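Local coordinates for protein DNA replication initiator (Cdc21/Cdc54) (Methanothermobacter thermautotrophicus, PDB 1LTL) that probably acts as an ATP-driven, single-stranded-DNA-binding helicase of the MCM family in replication, represented here by its zinc-binding N-terminal part, at residues I200-E205 with N237-N242; V131-E136 with D172-L177. One frame throughout, in Å; residues are numbered along the deposited sequence.

Overall arrangement
Along the chain interaction 2 is complete before interaction 1 begins, and their centres lie about 22 Å apart. Both belong to the mixed sheet that curls into the OB fold of the MCM N-terminal part. Interaction 2 joins strand 113-137 to the start of strand 175-185, at the neck from which the zinc-binding segment protrudes; interaction 1 pairs strands 199-205 and 234-243 nearer the centre of the chain. Strand 175-185 is the link, because it leaves interaction 2 and runs beside strand 199-205. Strands 113-137 and 175-185 thus carry the neck into the barrel wall. The two contacts also meet directly, Leu177 CD2 packing 3.8 Å from Glu205 OE1.

Interaction 1 (I200-E205 with N237-N242); sequences ITVVLE and NFIYGN
Three backbone hydrogen bonds join Thr201, Val203, Ile239 and Gly241 in parallel register. Ile239 N gives its hydrogen to Thr201 O (2.7 Å), Ile239 O receives that of Val203 N (2.8 Å), and Val203 O receives that of Gly241 N (3.0 Å). A CA-H...O contact from Val202 CA to Ile239 O adds to the grip on that carbonyl.

On one face Val202 and Ile239, branched aliphatic residues suited to a buried strand, lie alongside each other and point the same way. Ile200, also buried, points toward strand 237-242 instead, and its CG2 meets Ile239 CD1 at 3.9 Å, the two side chains crossing at about a right angle. On the other face Val203 is a fork between two rings: CG2 reaches Phe238 CD1 at 3.9 Å, and CG1 lies at the edge of the Tyr240 ring, near its plane.

This parallel pairing of strands 199-205 and 234-243, with strand 217-229 on the far side of 234-243, is the closure expected of an OB fold.

Further along, CG of Tyr240 stands anti to the backbone N (chi1 -177°), and the ring reaches on to Glu205. Tyr240 OH donates to Glu205 OE1, although the modelled length of 2.5 Å is doubtful at this resolution; the carboxylate and ring planes stand 90° apart. Behind it, Glu205 OE2 is held by a salt bridge to Arg129 and a hydrogen bond with Thr179, which would probably stabilise the buried negative charge. Thr201 OG1 turns instead to Lys183, and Val202 packs on Leu182 and Val220.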
# COMPACT_ATOMS: atom_id res chain seq x y z
N ILE A 200 46.31 21.76 2.03
CA ILE A 200 45.26 20.86 2.44
C ILE A 200 44.35 21.58 3.41
O ILE A 200 44.78 22.47 4.13
CB ILE A 200 45.80 19.61 3.12
CG1 ILE A 200 44.69 18.57 3.17
CG2 ILE A 200 46.28 19.94 4.52
CD1 ILE A 200 45.14 17.26 3.67
N THR A 201 43.07 21.21 3.45
CA THR A 201 42.16 21.89 4.35
C THR A 201 42.18 21.38 5.77
O THR A 201 42.24 20.18 6.01
CB THR A 201 40.73 21.84 3.82
OG1 THR A 201 40.60 22.71 2.70
CG2 THR A 201 39.76 22.27 4.88
N VAL A 202 42.14 22.31 6.71
CA VAL A 202 42.11 21.93 8.10
C VAL A 202 40.83 22.48 8.71
O VAL A 202 40.41 23.59 8.41
CB VAL A 202 43.35 22.45 8.88
CG1 VAL A 202 43.22 22.14 10.37
CG2 VAL A 202 44.59 21.80 8.33
N VAL A 203 40.21 21.66 9.54
CA VAL A 203 38.99 22.05 10.19
C VAL A 203 39.22 22.19 11.66
O VAL A 203 39.62 21.24 12.33
CB VAL A 203 37.91 21.01 9.97
CG1 VAL A 203 36.75 21.28 10.89
CG2 VAL A 203 37.46 21.04 8.53
N LEU A 204 38.96 23.38 12.17
CA LEU A 204 39.15 23.63 13.58
C LEU A 204 37.81 23.84 14.24
O LEU A 204 36.98 24.61 13.75
CB LEU A 204 40.01 24.87 13.77
CG LEU A 204 41.46 24.85 13.29
CD1 LEU A 204 42.09 26.20 13.61
CD2 LEU A 204 42.24 23.73 13.96
N GLU A 205 37.57 23.16 15.35
CA GLU A 205 36.31 23.34 16.04
C GLU A 205 36.45 23.60 17.54
O GLU A 205 37.52 23.43 18.11
CB GLU A 205 35.42 22.13 15.81
CG GLU A 205 35.21 21.81 14.35
CD GLU A 205 34.16 20.76 14.17
OE1 GLU A 205 34.11 19.85 15.05
OE2 GLU A 205 33.42 20.82 13.15
N ASN A 237 40.72 14.95 0.56
CA ASN A 237 41.05 14.75 1.97
C ASN A 237 41.24 16.05 2.72
O ASN A 237 41.65 17.05 2.15
CB ASN A 237 42.31 13.91 2.14
CG ASN A 237 42.20 12.55 1.49
OD1 ASN A 237 41.12 11.98 1.38
ND2 ASN A 237 43.34 12.01 1.08
N PHE A 238 40.93 16.03 4.01
CA PHE A 238 41.11 17.22 4.83
C PHE A 238 41.50 16.78 6.23
O PHE A 238 41.29 15.62 6.60
CB PHE A 238 39.83 18.09 4.86
CG PHE A 238 38.70 17.49 5.66
CD1 PHE A 238 38.62 17.67 7.03
CD2 PHE A 238 37.76 16.67 5.05
CE1 PHE A 238 37.64 17.04 7.77
CE2 PHE A 238 36.78 16.04 5.80
CZ PHE A 238 36.73 16.23 7.16
N ILE A 239 42.09 17.67 7.01
CA ILE A 239 42.45 17.28 8.36
C ILE A 239 41.51 17.88 9.38
O ILE A 239 41.21 19.08 9.37
CB ILE A 239 43.86 17.72 8.79
CG1 ILE A 239 44.92 17.10 7.88
CG2 ILE A 239 44.09 17.29 10.22
CD1 ILE A 239 46.21 17.87 7.88
N TYR A 240 41.04 17.01 10.28
CA TYR A 240 40.16 17.42 11.36
C TYR A 240 41.13 17.63 12.52
O TYR A 240 41.60 16.68 13.16
CB TYR A 240 39.16 16.30 11.69
CG TYR A 240 38.18 16.69 12.76
CD1 TYR A 240 37.41 17.84 12.61
CD2 TYR A 240 38.10 16.00 13.96
CE1 TYR A 240 36.59 18.30 13.63
CE2 TYR A 240 37.28 16.45 15.00
CZ TYR A 240 36.53 17.61 14.82
OH TYR A 240 35.75 18.15 15.84
N GLY A 241 41.42 18.90 12.77
CA GLY A 241 42.36 19.28 13.81
C GLY A 241 42.03 18.85 15.22
O GLY A 241 40.89 18.98 15.67
N ASN A 242 43.03 18.32 15.92
CA ASN A 242 42.88 17.90 17.30
C ASN A 242 43.73 18.77 18.18
O ASN A 242 43.28 19.27 19.20
CB ASN A 242 43.34 16.48 17.53
CG ASN A 242 43.35 16.11 19.00
OD1 ASN A 242 42.41 15.50 19.52
ND2 ASN A 242 44.41 16.51 19.70

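Interaction 2 (V131-E136 with D172-L177); sequences VKAVFE and DESEFL
Val131 and Lys132 both face Glu175, and its carbonyl takes two backbone hydrogens: a bond from Val131 N (2.9 Å, N-H...O angle 161°) and a weak one from Lys132 N (3.4 Å). Glu175 N returns a bond to Lys132 O at 3.0 Å. Two residues set against one make a classic beta bulge, here where strand 113-137 turns a corner on its way from the OB barrel to the zinc-binding cysteines, the first of them Cys137.

One side chain replaces a backbone partner. Ser174 OG accepts from Val134 N at 2.9 Å and itself donates to Leu170 O, so a small hydroxyl residue serves two backbone groups where the pairing frays.

The charged pair lies on the exposed side. Lys132 and Glu175 run side by side in the same direction. The lysine chain bends at chi3 (-60°), which sets CE; NZ beyond it lies 3.6 Å from Glu175 OE2, and as far from OE1, in a long salt bridge. An alanine in place of Lys132 would keep the CB contact with Glu175 CB but would probably leave the glutamate carboxylate without its charged mate.

Apolar contact comes from Val131 CG1, which fits against Leu177 CB and CD2, the two residues crossing at about a right angle. Val134 CG2 packs as a methyl against a backbone carbonyl, 3.3 Å from Glu173 O. Phe176 turns away, its ring edge-to-face with Phe235 of a neighbouring subunit.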
# COMPACT_ATOMS: atom_id res chain seq x y z
N VAL A 131 26.14 19.81 16.46
CA VAL A 131 26.94 18.69 16.96
C VAL A 131 26.01 17.64 17.47
O VAL A 131 26.29 16.46 17.35
CB VAL A 131 27.84 19.07 18.15
CG1 VAL A 131 29.16 19.64 17.65
CG2 VAL A 131 27.13 20.05 19.04
N LYS A 132 24.90 18.05 18.06
CA LYS A 132 23.93 17.10 18.57
C LYS A 132 22.60 17.47 17.97
O LYS A 132 21.97 18.42 18.41
CB LYS A 132 23.88 17.18 20.10
CG LYS A 132 23.04 16.08 20.76
CD LYS A 132 23.08 16.17 22.30
CE LYS A 132 24.53 16.02 22.86
NZ LYS A 132 24.68 16.37 24.32
N ALA A 133 22.19 16.73 16.95
CA ALA A 133 20.93 16.97 16.27
C ALA A 133 19.82 16.22 16.96
O ALA A 133 19.96 15.05 17.32
CB ALA A 133 21.01 16.55 14.83
N VAL A 134 18.70 16.89 17.16
CA VAL A 134 17.58 16.23 17.79
C VAL A 134 16.50 15.98 16.76
O VAL A 134 16.11 16.89 16.03
CB VAL A 134 17.03 17.10 18.93
CG1 VAL A 134 15.74 16.50 19.45
CG2 VAL A 134 18.06 17.19 20.02
N PHE A 135 16.03 14.75 16.66
CA PHE A 135 15.01 14.46 15.68
C PHE A 135 13.70 14.04 16.32
O PHE A 135 13.65 13.48 17.42
CB PHE A 135 15.43 13.34 14.74
CG PHE A 135 16.69 13.62 13.97
CD1 PHE A 135 17.93 13.39 14.54
CD2 PHE A 135 16.64 14.06 12.66
CE1 PHE A 135 19.08 13.59 13.82
CE2 PHE A 135 17.79 14.27 11.94
CZ PHE A 135 19.01 14.04 12.52
N GLU A 136 12.62 14.34 15.60
CA GLU A 136 11.29 13.94 16.03
C GLU A 136 10.92 12.79 15.11
O GLU A 136 10.95 12.90 13.89
CB GLU A 136 10.29 15.07 15.82
CG GLU A 136 8.86 14.71 16.15
CD GLU A 136 7.87 15.74 15.61
OE1 GLU A 136 7.60 15.75 14.37
OE2 GLU A 136 7.36 16.55 16.42
N ASP A 172 15.54 23.93 16.66
CA ASP A 172 15.46 24.65 17.93
C ASP A 172 15.82 23.83 19.15
O ASP A 172 15.98 24.37 20.24
CB ASP A 172 14.08 25.25 18.13
CG ASP A 172 13.74 26.28 17.07
OD1 ASP A 172 14.70 26.88 16.49
OD2 ASP A 172 12.52 26.52 16.84
N GLU A 173 15.95 22.52 18.98
CA GLU A 173 16.29 21.70 20.13
C GLU A 173 17.67 21.11 20.00
O GLU A 173 18.13 20.39 20.88
CB GLU A 173 15.27 20.60 20.32
CG GLU A 173 13.94 21.14 20.76
CD GLU A 173 12.98 20.04 21.17
OE1 GLU A 173 13.40 19.17 21.98
OE2 GLU A 173 11.82 20.06 20.71
N SER A 174 18.34 21.45 18.91
CA SER A 174 19.66 20.94 18.67
C SER A 174 20.77 21.83 19.23
O SER A 174 20.57 23.02 19.43
CB SER A 174 19.82 20.74 17.17
OG SER A 174 18.88 19.79 16.72
N GLU A 175 21.92 21.23 19.52
CA GLU A 175 23.06 21.96 20.06
C GLU A 175 24.07 22.28 18.98
O GLU A 175 24.41 21.43 18.17
CB GLU A 175 23.72 21.14 21.18
CG GLU A 175 22.92 21.08 22.49
CD GLU A 175 23.47 20.03 23.47
OE1 GLU A 175 24.71 19.93 23.63
OE2 GLU A 175 22.64 19.30 24.08
N PHE A 176 24.54 23.51 18.98
CA PHE A 176 25.51 23.94 17.99
C PHE A 176 26.92 23.97 18.54
O PHE A 176 27.16 23.68 19.70
CB PHE A 176 25.14 25.32 17.45
CG PHE A 176 23.93 25.31 16.58
CD1 PHE A 176 22.67 25.05 17.11
CD2 PHE A 176 24.04 25.49 15.20
CE1 PHE A 176 21.55 24.98 16.29
CE2 PHE A 176 22.92 25.41 14.37
CZ PHE A 176 21.67 25.16 14.92
N LEU A 177 27.86 24.36 17.69
CA LEU A 177 29.25 24.36 18.09
C LEU A 177 30.07 25.11 17.06
O LEU A 177 29.84 24.96 15.86
CB LEU A 177 29.67 22.92 18.22
CG LEU A 177 31.13 22.54 18.21
CD1 LEU A 177 31.38 21.58 19.35
CD2 LEU A 177 31.49 21.92 16.86